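Ornithine carbamoyltransferase (Gloeobacter violaceus, PDB 3GD5) probably catalyses the reversible transfer of the carbamoyl group from carbamoyl phosphate to ornithine, giving citrulline in the arginine biosynthesis pathway. Local coordinates at residues R13-S18 and I126-A131; A44-K49 and V68-L73; L51-L56 and G106-T111; E91-T96 and L117-H122. One frame throughout, in Å; residues are numbered along the deposited sequence.

Contact 1: residues R13-S18 and I126-A131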
loop_
_atom_site.group_PDB
_atom_site.type_symbol
_atom_site.label_atom_id
_atom_site.label_comp_id
_atom_site.label_asym_id
_atom_site.label_seq_id
_atom_site.Cartn_x
_atom_site.Cartn_y
_atom_site.Cartn_z
ATOM N N ARG A 13 28.434 -8.500 32.068
ATOM C CA ARG A 13 27.779 -9.700 31.579
ATOM C C ARG A 13 27.899 -9.617 30.058
ATOM O O ARG A 13 28.298 -8.585 29.518
ATOM C CB ARG A 13 26.311 -9.699 31.963
ATOM C CG ARG A 13 26.053 -9.729 33.443
ATOM C CD ARG A 13 24.595 -10.035 33.682
ATOM N NE ARG A 13 24.234 -9.841 35.077
ATOM C CZ ARG A 13 23.005 -9.998 35.556
ATOM N NH1 ARG A 13 22.012 -10.358 34.748
ATOM N NH2 ARG A 13 22.766 -9.780 36.843
ATOM N N PRO A 14 27.548 -10.695 29.347
ATOM C CA PRO A 14 27.635 -10.699 27.883
ATOM C C PRO A 14 26.749 -9.661 27.191
ATOM O O PRO A 14 27.174 -9.015 26.235
ATOM C CB PRO A 14 27.223 -12.121 27.516
ATOM C CG PRO A 14 27.656 -12.916 28.713
ATOM C CD PRO A 14 27.226 -12.040 29.856
ATOM N N ASP A 15 25.525 -9.497 27.688
ATOM C CA ASP A 15 24.565 -8.578 27.086
ATOM C C ASP A 15 24.110 -7.409 27.962
ATOM O O ASP A 15 24.392 -7.354 29.157
ATOM C CB ASP A 15 23.319 -9.366 26.671
ATOM C CG ASP A 15 23.658 -10.693 26.021
ATOM O OD1 ASP A 15 24.313 -10.694 24.964
ATOM O OD2 ASP A 15 23.270 -11.742 26.573
ATOM N N LEU A 16 23.407 -6.471 27.333
ATOM C CA LEU A 16 22.825 -5.322 28.020
ATOM C C LEU A 16 21.402 -5.256 27.500
ATOM O O LEU A 16 21.100 -4.469 26.606
ATOM C CB LEU A 16 23.549 -4.008 27.693
ATOM C CG LEU A 16 22.819 -2.779 28.262
ATOM C CD1 LEU A 16 22.646 -2.936 29.773
ATOM C CD2 LEU A 16 23.579 -1.508 27.946
ATOM N N LEU A 17 20.550 -6.111 28.057
ATOM C CA LEU A 17 19.140 -6.217 27.687
ATOM C C LEU A 17 18.275 -5.331 28.559
ATOM O O LEU A 17 17.264 -4.789 28.112
ATOM C CB LEU A 17 18.671 -7.660 27.861
ATOM C CG LEU A 17 18.959 -8.651 26.739
ATOM C CD1 LEU A 17 20.314 -8.367 26.131
ATOM C CD2 LEU A 17 18.860 -10.067 27.276
ATOM N N SER A 18 18.690 -5.212 29.815
ATOM C CA SER A 18 17.998 -4.430 30.824
ATOM C C SER A 18 19.053 -3.672 31.601
ATOM O O SER A 18 20.185 -4.139 31.730
ATOM C CB SER A 18 17.242 -5.374 31.764
ATOM O OG SER A 18 16.956 -4.755 33.003
ATOM N N ILE A 126 26.482 -13.980 20.294
ATOM C CA ILE A 126 27.289 -12.764 20.293
ATOM C C ILE A 126 26.596 -11.708 21.150
ATOM O O ILE A 126 25.378 -11.755 21.350
ATOM C CB ILE A 126 27.528 -12.206 18.848
ATOM C CG1 ILE A 126 26.227 -12.215 18.041
ATOM C CG2 ILE A 126 28.615 -13.018 18.143
ATOM C CD1 ILE A 126 26.341 -11.506 16.690
ATOM N N PRO A 127 27.363 -10.745 21.676
ATOM C CA PRO A 127 26.781 -9.695 22.517
ATOM C C PRO A 127 25.541 -9.052 21.906
ATOM O O PRO A 127 25.542 -8.671 20.734
ATOM C CB PRO A 127 27.924 -8.697 22.666
ATOM C CG PRO A 127 29.152 -9.551 22.552
ATOM C CD PRO A 127 28.795 -10.494 21.427
ATOM N N VAL A 128 24.480 -8.940 22.698
ATOM C CA VAL A 128 23.249 -8.313 22.239
ATOM C C VAL A 128 22.922 -7.112 23.122
ATOM O O VAL A 128 22.910 -7.209 24.351
ATOM C CB VAL A 128 22.062 -9.297 22.259
ATOM C CG1 VAL A 128 20.759 -8.546 21.979
ATOM C CG2 VAL A 128 22.273 -10.384 21.216
ATOM N N ILE A 129 22.663 -5.976 22.482
ATOM C CA ILE A 129 22.353 -4.746 23.190
ATOM C C ILE A 129 20.928 -4.321 22.900
ATOM O O ILE A 129 20.477 -4.364 21.756
ATOM C CB ILE A 129 23.302 -3.616 22.752
ATOM C CG1 ILE A 129 24.748 -4.020 23.034
ATOM C CG2 ILE A 129 22.944 -2.319 23.460
ATOM C CD1 ILE A 129 25.766 -3.194 22.279
ATOM N N ASN A 130 20.220 -3.909 23.940
ATOM C CA ASN A 130 18.848 -3.451 23.798
ATOM C C ASN A 130 18.878 -2.017 23.279
ATOM O O ASN A 130 19.239 -1.098 24.012
ATOM C CB ASN A 130 18.127 -3.502 25.154
ATOM C CG ASN A 130 16.737 -2.897 25.099
ATOM O OD1 ASN A 130 16.349 -2.308 24.095
ATOM N ND2 ASN A 130 15.984 -3.032 26.184
ATOM N N ALA A 131 18.505 -1.839 22.012
ATOM C CA ALA A 131 18.480 -0.523 21.393
ATOM C C ALA A 131 17.210 0.188 21.836
ATOM O O ALA A 131 17.152 1.416 21.871
ATOM C CB ALA A 131 18.507 -0.656 19.878
#

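Contact 2: residues A44-K49 and V68-L73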
loop_
_atom_site.group_PDB
_atom_site.type_symbol
_atom_site.label_atom_id
_atom_site.label_comp_id
_atom_site.label_asym_id
_atom_site.label_seq_id
_atom_site.Cartn_x
_atom_site.Cartn_y
_atom_site.Cartn_z
ATOM N N ALA A 44 39.511 3.373 22.947
ATOM C CA ALA A 44 39.112 1.997 22.676
ATOM C C ALA A 44 39.184 1.762 21.169
ATOM O O ALA A 44 39.387 2.697 20.391
ATOM C CB ALA A 44 37.700 1.748 23.176
ATOM N N ASN A 45 39.009 0.516 20.752
ATOM C CA ASN A 45 39.077 0.201 19.335
ATOM C C ASN A 45 38.471 -1.152 19.026
ATOM O O ASN A 45 38.845 -2.154 19.632
ATOM C CB ASN A 45 40.532 0.237 18.878
ATOM C CG ASN A 45 40.725 -0.363 17.515
ATOM O OD1 ASN A 45 40.674 -1.580 17.347
ATOM N ND2 ASN A 45 40.939 0.489 16.525
ATOM N N LEU A 46 37.540 -1.177 18.078
ATOM C CA LEU A 46 36.875 -2.415 17.677
ATOM C C LEU A 46 37.175 -2.717 16.221
ATOM O O LEU A 46 36.334 -3.258 15.502
ATOM C CB LEU A 46 35.360 -2.302 17.875
ATOM C CG LEU A 46 34.872 -2.098 19.310
ATOM C CD1 LEU A 46 33.343 -2.054 19.342
ATOM C CD2 LEU A 46 35.384 -3.238 20.178
ATOM N N HIS A 47 38.378 -2.357 15.791
ATOM C CA HIS A 47 38.808 -2.597 14.422
ATOM C C HIS A 47 38.664 -4.072 14.070
ATOM O O HIS A 47 39.002 -4.948 14.864
ATOM C CB HIS A 47 40.262 -2.160 14.237
ATOM C CG HIS A 47 40.795 -2.413 12.861
ATOM N ND1 HIS A 47 41.162 -3.669 12.424
ATOM C CD2 HIS A 47 41.006 -1.574 11.819
ATOM C CE1 HIS A 47 41.578 -3.591 11.171
ATOM N NE2 HIS A 47 41.493 -2.332 10.781
ATOM N N GLY A 48 38.145 -4.337 12.875
ATOM C CA GLY A 48 37.959 -5.706 12.439
ATOM C C GLY A 48 36.621 -6.274 12.854
ATOM O O GLY A 48 36.284 -7.394 12.478
ATOM N N LYS A 49 35.851 -5.513 13.628
ATOM C CA LYS A 49 34.544 -5.994 14.071
ATOM C C LYS A 49 33.368 -5.279 13.404
ATOM O O LYS A 49 33.467 -4.119 12.989
ATOM C CB LYS A 49 34.432 -5.887 15.590
ATOM C CG LYS A 49 35.434 -6.762 16.316
ATOM C CD LYS A 49 35.515 -6.407 17.790
ATOM C CE LYS A 49 36.733 -7.048 18.441
ATOM N NZ LYS A 49 36.705 -8.529 18.308
ATOM N N VAL A 68 27.583 6.005 14.452
ATOM C CA VAL A 68 28.714 6.902 14.590
ATOM C C VAL A 68 29.570 6.415 15.759
ATOM O O VAL A 68 30.798 6.554 15.737
ATOM C CB VAL A 68 28.263 8.362 14.842
ATOM C CG1 VAL A 68 29.488 9.254 15.069
ATOM C CG2 VAL A 68 27.474 8.879 13.628
ATOM N N ALA A 69 28.930 5.828 16.771
ATOM C CA ALA A 69 29.664 5.308 17.931
ATOM C C ALA A 69 30.621 4.214 17.468
ATOM O O ALA A 69 31.822 4.259 17.754
ATOM C CB ALA A 69 28.695 4.753 18.978
ATOM N N MET A 70 30.096 3.236 16.739
ATOM C CA MET A 70 30.931 2.152 16.239
ATOM C C MET A 70 32.005 2.683 15.280
ATOM O O MET A 70 33.139 2.200 15.275
ATOM C CB MET A 70 30.066 1.093 15.552
ATOM C CG MET A 70 30.831 -0.174 15.183
ATOM S SD MET A 70 31.695 -0.923 16.594
ATOM C CE MET A 70 31.983 -2.612 15.916
ATOM N N TYR A 71 31.668 3.687 14.473
ATOM C CA TYR A 71 32.665 4.243 13.558
ATOM C C TYR A 71 33.820 4.903 14.322
ATOM O O TYR A 71 34.972 4.829 13.902
ATOM C CB TYR A 71 32.047 5.277 12.620
ATOM C CG TYR A 71 31.199 4.713 11.507
ATOM C CD1 TYR A 71 31.252 3.356 11.166
ATOM C CD2 TYR A 71 30.351 5.544 10.779
ATOM C CE1 TYR A 71 30.473 2.849 10.121
ATOM C CE2 TYR A 71 29.575 5.054 9.741
ATOM C CZ TYR A 71 29.637 3.716 9.416
ATOM O OH TYR A 71 28.867 3.256 8.374
ATOM N N GLN A 72 33.514 5.549 15.440
ATOM C CA GLN A 72 34.561 6.205 16.209
ATOM C C GLN A 72 35.436 5.204 16.946
ATOM O O GLN A 72 36.523 5.549 17.400
ATOM C CB GLN A 72 33.962 7.224 17.180
ATOM C CG GLN A 72 33.428 8.446 16.453
ATOM C CD GLN A 72 33.045 9.580 17.376
ATOM O OE1 GLN A 72 32.750 10.685 16.922
ATOM N NE2 GLN A 72 33.049 9.318 18.670
ATOM N N LEU A 73 34.955 3.969 17.060
ATOM C CA LEU A 73 35.707 2.905 17.705
ATOM C C LEU A 73 36.509 2.156 16.641
ATOM O O LEU A 73 37.260 1.231 16.952
ATOM C CB LEU A 73 34.762 1.943 18.432
ATOM C CG LEU A 73 34.114 2.515 19.701
ATOM C CD1 LEU A 73 33.119 1.519 20.283
ATOM C CD2 LEU A 73 35.198 2.833 20.730
#

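Contact 3: residues L51-L56 and G106-T111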
loop_
_atom_site.group_PDB
_atom_site.type_symbol
_atom_site.label_atom_id
_atom_site.label_comp_id
_atom_site.label_asym_id
_atom_site.label_seq_id
_atom_site.Cartn_x
_atom_site.Cartn_y
_atom_site.Cartn_z
ATOM N N LEU A 51 29.153 -4.437 13.738
ATOM C CA LEU A 51 27.983 -4.366 14.593
ATOM C C LEU A 51 26.765 -4.396 13.678
ATOM O O LEU A 51 26.687 -3.643 12.701
ATOM C CB LEU A 51 28.009 -3.057 15.370
ATOM C CG LEU A 51 27.077 -2.764 16.545
ATOM C CD1 LEU A 51 26.520 -1.387 16.310
ATOM C CD2 LEU A 51 25.969 -3.783 16.703
ATOM N N GLY A 52 25.820 -5.273 13.984
ATOM C CA GLY A 52 24.620 -5.357 13.181
ATOM C C GLY A 52 23.500 -4.660 13.922
ATOM O O GLY A 52 23.398 -4.773 15.150
ATOM N N LEU A 53 22.672 -3.927 13.183
ATOM C CA LEU A 53 21.548 -3.210 13.762
ATOM C C LEU A 53 20.256 -3.851 13.266
ATOM O O LEU A 53 19.957 -3.792 12.076
ATOM C CB LEU A 53 21.570 -1.748 13.321
ATOM C CG LEU A 53 22.884 -0.985 13.484
ATOM C CD1 LEU A 53 22.765 0.356 12.775
ATOM C CD2 LEU A 53 23.196 -0.793 14.963
ATOM N N VAL A 54 19.498 -4.474 14.161
ATOM C CA VAL A 54 18.234 -5.081 13.757
ATOM C C VAL A 54 17.089 -4.351 14.446
ATOM O O VAL A 54 16.728 -4.643 15.585
ATOM C CB VAL A 54 18.191 -6.592 14.084
ATOM C CG1 VAL A 54 18.662 -6.825 15.475
ATOM C CG2 VAL A 54 16.773 -7.133 13.909
ATOM N N PHE A 55 16.543 -3.370 13.743
ATOM C CA PHE A 55 15.452 -2.571 14.272
ATOM C C PHE A 55 14.132 -2.992 13.657
ATOM O O PHE A 55 13.879 -2.738 12.478
ATOM C CB PHE A 55 15.692 -1.087 13.985
ATOM C CG PHE A 55 16.982 -0.554 14.554
ATOM C CD1 PHE A 55 17.682 -1.267 15.535
ATOM C CD2 PHE A 55 17.476 0.679 14.142
ATOM C CE1 PHE A 55 18.850 -0.757 16.095
ATOM C CE2 PHE A 55 18.647 1.204 14.699
ATOM C CZ PHE A 55 19.336 0.483 15.679
ATOM N N LEU A 56 13.297 -3.643 14.455
ATOM C CA LEU A 56 11.990 -4.077 13.986
ATOM C C LEU A 56 11.104 -2.857 13.809
ATOM O O LEU A 56 9.997 -2.947 13.290
ATOM C CB LEU A 56 11.351 -5.049 14.978
ATOM C CG LEU A 56 11.810 -6.504 14.869
ATOM C CD1 LEU A 56 13.299 -6.610 15.135
ATOM C CD2 LEU A 56 11.018 -7.349 15.856
ATOM N N GLY A 106 28.345 -8.289 16.923
ATOM C CA GLY A 106 27.485 -7.713 17.934
ATOM C C GLY A 106 26.165 -7.275 17.342
ATOM O O GLY A 106 26.080 -6.986 16.150
ATOM N N LEU A 107 25.131 -7.232 18.174
ATOM C CA LEU A 107 23.818 -6.830 17.706
ATOM C C LEU A 107 23.170 -5.799 18.612
ATOM O O LEU A 107 23.044 -6.001 19.817
ATOM C CB LEU A 107 22.892 -8.046 17.597
ATOM C CG LEU A 107 23.288 -9.151 16.613
ATOM C CD1 LEU A 107 22.319 -10.322 16.756
ATOM C CD2 LEU A 107 23.281 -8.607 15.187
ATOM N N ALA A 108 22.786 -4.679 18.021
ATOM C CA ALA A 108 22.087 -3.629 18.735
ATOM C C ALA A 108 20.692 -3.814 18.158
ATOM O O ALA A 108 20.493 -3.619 16.949
ATOM C CB ALA A 108 22.644 -2.275 18.360
ATOM N N ILE A 109 19.732 -4.207 18.990
ATOM C CA ILE A 109 18.400 -4.443 18.470
ATOM C C ILE A 109 17.195 -3.777 19.121
ATOM O O ILE A 109 17.107 -3.626 20.338
ATOM C CB ILE A 109 18.128 -5.974 18.333
ATOM C CG1 ILE A 109 16.751 -6.321 18.877
ATOM C CG2 ILE A 109 19.237 -6.782 18.980
ATOM C CD1 ILE A 109 16.405 -7.761 18.710
ATOM N N ARG A 110 16.262 -3.397 18.251
ATOM C CA ARG A 110 15.016 -2.744 18.616
ATOM C C ARG A 110 13.823 -3.651 18.352
ATOM O O ARG A 110 13.484 -3.900 17.197
ATOM C CB ARG A 110 14.810 -1.491 17.774
ATOM C CG ARG A 110 15.192 -0.191 18.423
ATOM C CD ARG A 110 14.198 0.873 17.994
ATOM N NE ARG A 110 12.846 0.485 18.388
ATOM C CZ ARG A 110 11.766 1.246 18.233
ATOM N NH1 ARG A 110 11.862 2.451 17.678
ATOM N NH2 ARG A 110 10.589 0.807 18.663
ATOM N N THR A 111 13.190 -4.148 19.407
ATOM C CA THR A 111 11.997 -4.980 19.242
ATOM C C THR A 111 10.919 -4.351 20.097
ATOM O O THR A 111 11.142 -3.315 20.722
ATOM C CB THR A 111 12.192 -6.435 19.729
ATOM O OG1 THR A 111 12.568 -6.432 21.112
ATOM C CG2 THR A 111 13.246 -7.140 18.916
#

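Contact 4: residues E91-T96 and L117-H122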
loop_
_atom_site.group_PDB
_atom_site.type_symbol
_atom_site.label_atom_id
_atom_site.label_comp_id
_atom_site.label_asym_id
_atom_site.label_seq_id
_atom_site.Cartn_x
_atom_site.Cartn_y
_atom_site.Cartn_z
ATOM N N GLU A 91 10.712 -15.924 8.846
ATOM C CA GLU A 91 11.789 -16.758 9.365
ATOM C C GLU A 91 11.888 -16.653 10.884
ATOM O O GLU A 91 11.902 -15.554 11.441
ATOM C CB GLU A 91 13.134 -16.357 8.744
ATOM C CG GLU A 91 14.292 -17.268 9.154
ATOM C CD GLU A 91 15.615 -16.915 8.475
ATOM O OE1 GLU A 91 16.068 -15.753 8.595
ATOM O OE2 GLU A 91 16.209 -17.809 7.828
ATOM N N PRO A 92 11.959 -17.803 11.576
ATOM C CA PRO A 92 12.058 -17.772 13.037
ATOM C C PRO A 92 13.349 -17.110 13.500
ATOM O O PRO A 92 14.394 -17.258 12.864
ATOM C CB PRO A 92 11.948 -19.253 13.429
ATOM C CG PRO A 92 12.414 -19.986 12.215
ATOM C CD PRO A 92 11.846 -19.186 11.077
ATOM N N VAL A 93 13.268 -16.365 14.601
ATOM C CA VAL A 93 14.428 -15.659 15.136
ATOM C C VAL A 93 15.622 -16.553 15.457
ATOM O O VAL A 93 16.771 -16.139 15.286
ATOM C CB VAL A 93 14.067 -14.853 16.413
ATOM C CG1 VAL A 93 12.949 -13.866 16.106
ATOM C CG2 VAL A 93 13.658 -15.790 17.525
ATOM N N ARG A 94 15.365 -17.773 15.920
ATOM C CA ARG A 94 16.463 -18.664 16.249
ATOM C C ARG A 94 17.311 -18.984 15.021
ATOM O O ARG A 94 18.511 -19.223 15.136
ATOM C CB ARG A 94 15.946 -19.947 16.909
ATOM C CG ARG A 94 14.932 -20.758 16.116
ATOM C CD ARG A 94 14.583 -22.012 16.910
ATOM N NE ARG A 94 13.789 -22.983 16.159
ATOM C CZ ARG A 94 12.475 -22.908 15.969
ATOM N NH1 ARG A 94 11.775 -21.898 16.476
ATOM N NH2 ARG A 94 11.855 -23.855 15.273
ATOM N N ASP A 95 16.699 -18.986 13.841
ATOM C CA ASP A 95 17.463 -19.260 12.625
ATOM C C ASP A 95 18.222 -18.005 12.221
ATOM O O ASP A 95 19.426 -18.053 11.962
ATOM C CB ASP A 95 16.546 -19.701 11.481
ATOM C CG ASP A 95 15.978 -21.101 11.690
ATOM O OD1 ASP A 95 16.371 -21.777 12.659
ATOM O OD2 ASP A 95 15.141 -21.530 10.876
ATOM N N THR A 96 17.525 -16.873 12.185
ATOM C CA THR A 96 18.176 -15.632 11.808
ATOM C C THR A 96 19.255 -15.214 12.810
ATOM O O THR A 96 20.281 -14.663 12.418
ATOM C CB THR A 96 17.138 -14.490 11.592
ATOM O OG1 THR A 96 17.689 -13.237 12.023
ATOM C CG2 THR A 96 15.856 -14.782 12.326
ATOM N N LEU A 117 13.666 -9.966 22.340
ATOM C CA LEU A 117 15.037 -9.476 22.444
ATOM C C LEU A 117 15.900 -10.560 23.071
ATOM O O LEU A 117 17.057 -10.754 22.698
ATOM C CB LEU A 117 15.093 -8.221 23.326
ATOM C CG LEU A 117 16.494 -7.657 23.578
ATOM C CD1 LEU A 117 17.070 -7.201 22.244
ATOM C CD2 LEU A 117 16.446 -6.492 24.575
ATOM N N GLU A 118 15.322 -11.264 24.033
ATOM C CA GLU A 118 16.023 -12.323 24.740
ATOM C C GLU A 118 16.254 -13.526 23.827
ATOM O O GLU A 118 17.271 -14.214 23.942
ATOM C CB GLU A 118 15.222 -12.689 25.995
ATOM C CG GLU A 118 14.973 -11.459 26.876
ATOM C CD GLU A 118 14.000 -11.700 28.020
ATOM O OE1 GLU A 118 12.931 -12.303 27.779
ATOM O OE2 GLU A 118 14.298 -11.265 29.155
ATOM N N GLU A 119 15.314 -13.760 22.912
ATOM C CA GLU A 119 15.415 -14.849 21.939
ATOM C C GLU A 119 16.726 -14.673 21.171
ATOM O O GLU A 119 17.531 -15.603 21.051
ATOM C CB GLU A 119 14.251 -14.778 20.945
ATOM C CG GLU A 119 13.146 -15.794 21.131
ATOM C CD GLU A 119 13.539 -17.177 20.646
ATOM O OE1 GLU A 119 14.453 -17.778 21.244
ATOM O OE2 GLU A 119 12.936 -17.666 19.666
ATOM N N TYR A 120 16.925 -13.467 20.644
ATOM C CA TYR A 120 18.130 -13.158 19.891
ATOM C C TYR A 120 19.393 -13.393 20.704
ATOM O O TYR A 120 20.311 -14.068 20.252
ATOM C CB TYR A 120 18.117 -11.700 19.424
ATOM C CG TYR A 120 17.305 -11.448 18.183
ATOM C CD1 TYR A 120 15.952 -11.137 18.261
ATOM C CD2 TYR A 120 17.898 -11.512 16.921
ATOM C CE1 TYR A 120 15.208 -10.895 17.112
ATOM C CE2 TYR A 120 17.168 -11.274 15.772
ATOM C CZ TYR A 120 15.824 -10.964 15.872
ATOM O OH TYR A 120 15.096 -10.717 14.735
ATOM N N ALA A 121 19.440 -12.818 21.902
ATOM C CA ALA A 121 20.609 -12.957 22.761
ATOM C C ALA A 121 20.901 -14.427 23.011
ATOM O O ALA A 121 22.054 -14.857 23.029
ATOM C CB ALA A 121 20.373 -12.240 24.091
ATOM N N HIS A 122 19.837 -15.194 23.189
ATOM C CA HIS A 122 19.947 -16.616 23.457
ATOM C C HIS A 122 20.598 -17.411 22.319
ATOM O O HIS A 122 21.480 -18.237 22.556
ATOM C CB HIS A 122 18.551 -17.166 23.748
ATOM C CG HIS A 122 18.547 -18.568 24.266
ATOM N ND1 HIS A 122 19.106 -19.619 23.573
ATOM C CD2 HIS A 122 18.040 -19.093 25.406
ATOM C CE1 HIS A 122 18.943 -20.734 24.264
ATOM N NE2 HIS A 122 18.299 -20.442 25.380
#

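Contact 1: residues R13-S18 and I126-A131
The outer edge of the parallel sheet in the carbamoyl phosphate-binding domain is where this contact forms: the irregular N-terminal segment R13-S18 lies along strand 128-130 and runs in nearly the same direction. A single backbone bridge pairs L16 with I129. L16 N donates to V128 O at 3.1 Å, in the carbonyl plane, and L16 O accepts from N130 N at 2.9 Å, with the donor lifted above that plane. A side-chain bond to the backbone continues the pattern at each end. On one side the carboxylate of D15 takes the place of a carbonyl: with CG beside its own N (chi1 -42°), OD1 offers its anti lone pair to V128 N at 2.9 Å. On the other side N130, its CG anti to the backbone N (chi1 174°), sends ND2 to L17 O at 2.9 Å, a nearly straight bond (163° at the hydrogen) that lies close to the amide plane. L17 O is gripped a second time by Q114 NE2. The apolar share is small; L17 CB points away from the strand, yet CD1 folds back to sit 3.4 Å from V128 O and 4.2 Å from V128 CG1. N130 also comes within about 3 Å, side chain to side chain, of P138, a carbamoyl phosphate site residue by similarity. Strand 106-110 bonds the other edge of strand 128-130, helix 114-124 packs on D15, V128 and N130, and helix 293-312 covers L16 and I129.

Contact 2: residues A44-K49 and V68-L73
Two kinds of interaction join the loop A44-K49, which leads into strand 50-55, to the last turn of helix 60-72 in the carbamoyl phosphate-binding alpha/beta domain: one backbone hydrogen bond and a cluster of apolar side chains. The polar link is short. L46 N donates to L73 O at 2.7 Å, almost straight at the hydrogen (165°), though it meets the carbonyl from above its plane. The same oxygen lies 3.2 Å from N45 CA in a CA-H...O contact, so two consecutive residues of the loop address one carbonyl. The apolar group centres on L46, whose CB is directed at the helix and whose CG lies anti to the carbonyl carbon. Its CD1 meets M70 SD at 3.4 Å, the two side chains crossing at about a right angle, and touches L73 CD1 at 3.7 Å, where the leucines lie alongside and point the same way. The other branch of L73, CD2, reaches A44 CB at 3.7 Å. M70 bends at chi2 (54°), which carries CE round to K49 O, 3.6 Å away. Within the loop, N45 OD1 accepts from H47 N at 2.9 Å in an Asx turn, and a type II turn follows from L46 to K49, with G48 at positive phi (88°). Helix 293-312 adds L308 against L73, and strand 76-79 adds V77 against M70. One directional backbone bond thus sets L46 against L73, while leucine methyls and the methionine thioether pack without directional demand beside it.

Contact 3: residues L51-L56 and G106-T111
Two neighbouring strands in the middle of the domain's parallel sheet meet here, one of them ending in R110, a carbamoyl phosphate-binding residue by similarity. Strands 51-55 and 106-110 run 11° from parallel, and five hydrogen bonds alternate between them. G52 N to G106 O (2.8 Å) is practically linear; A108 N then approaches G52 O nearly along its C=O axis at 2.9 Å. Next come V54 N to A108 O and R110 N to V54 O, the latter from above the carbonyl plane, and L56 N closes the ladder on R110 O at 2.8 Å. On the face bearing L51, L53, A108, F55 and R110, the small A108 CB receives L53 CD2 at 3.7 Å and L51 CD2 at 4.0 Å. The F55 ring reaches along the neighbouring strand so that CD1 meets R110 CB at 3.6 Å and CE1 comes 3.4 Å from A108 O; L53 CB sits over one of its faces. R110 crosses F55 at about a right angle and bends at chi2 and chi3; its end leads away from strand 51-55, and its side chain comes within about 4 Å of that of S59. On the other face V54 and I109 lie side by side, under helix 114-124. Helix 60-72 lines the first face. Parallel strands sandwiched by helices, with ligand residues at the C-terminal strand ends, are typical of alpha/beta domains such as that of the carbamoyltransferases.

Contact 4: residues E91-T96 and L117-H122
V93, in the first turn of helix 93-100, points its side chain at helix 114-124 and wedges between E119 and Y120, a helix-to-helix packing at the surface of the alpha/beta domain. It crosses both partners at about a right angle. Toward Y120 the valine lies over one face of the ring, with CB 4.1 Å above the plane and offset toward the rim, while CG1 touches CE1 at 3.9 Å. Y120 CG is anti to the carbonyl carbon (chi1 -81°), which swings the ring toward the other helix, and T96 OG1 lies obliquely 4.3 Å from Y120 CE2. The same ring packs on I109 of the sheet. P92 occupies the N-cap position, and its O takes the first backbone bonds of the helix, from D95 N and T96 N. R94 leads its guanidinium away, and NH1 stays 5.4 Å from E119 OE2, opposite charges not in contact. A neighbouring subunit lies beside this helix, where its R277 makes a salt bridge to D95. On the E119 side, the glutamate bends at chi2 (-76°) and passes across one methyl: E119 CB and E119 CG each lie 3.6 Å from V93 CG2, and E119 OE2 only 2.9 Å from it.

Overall arrangement
All four contacts belong to the carbamoyl phosphate-binding domain, and their chemistry differs with burial and with place in the sheet. Contact 3 is the buried core, a regular backbone ladder with mostly apolar side chains on each face, R110 excepted. Contact 1 adds an irregular segment at the edge of the same sheet, I129 N and A131 N bonding to L107 O and I109 O, but replaces part of the ladder with side-chain amide and carboxylate. Contact 4 is a surface pairing of helices without hydrogen bonds between its segments; its Y120 and L117 rest on I109 of contact 3, and L117 and A121 on contact 1. Contact 2, partly buried and about 25 Å from contact 4 between centres, ties loop to helix and touches contact 3 through M70.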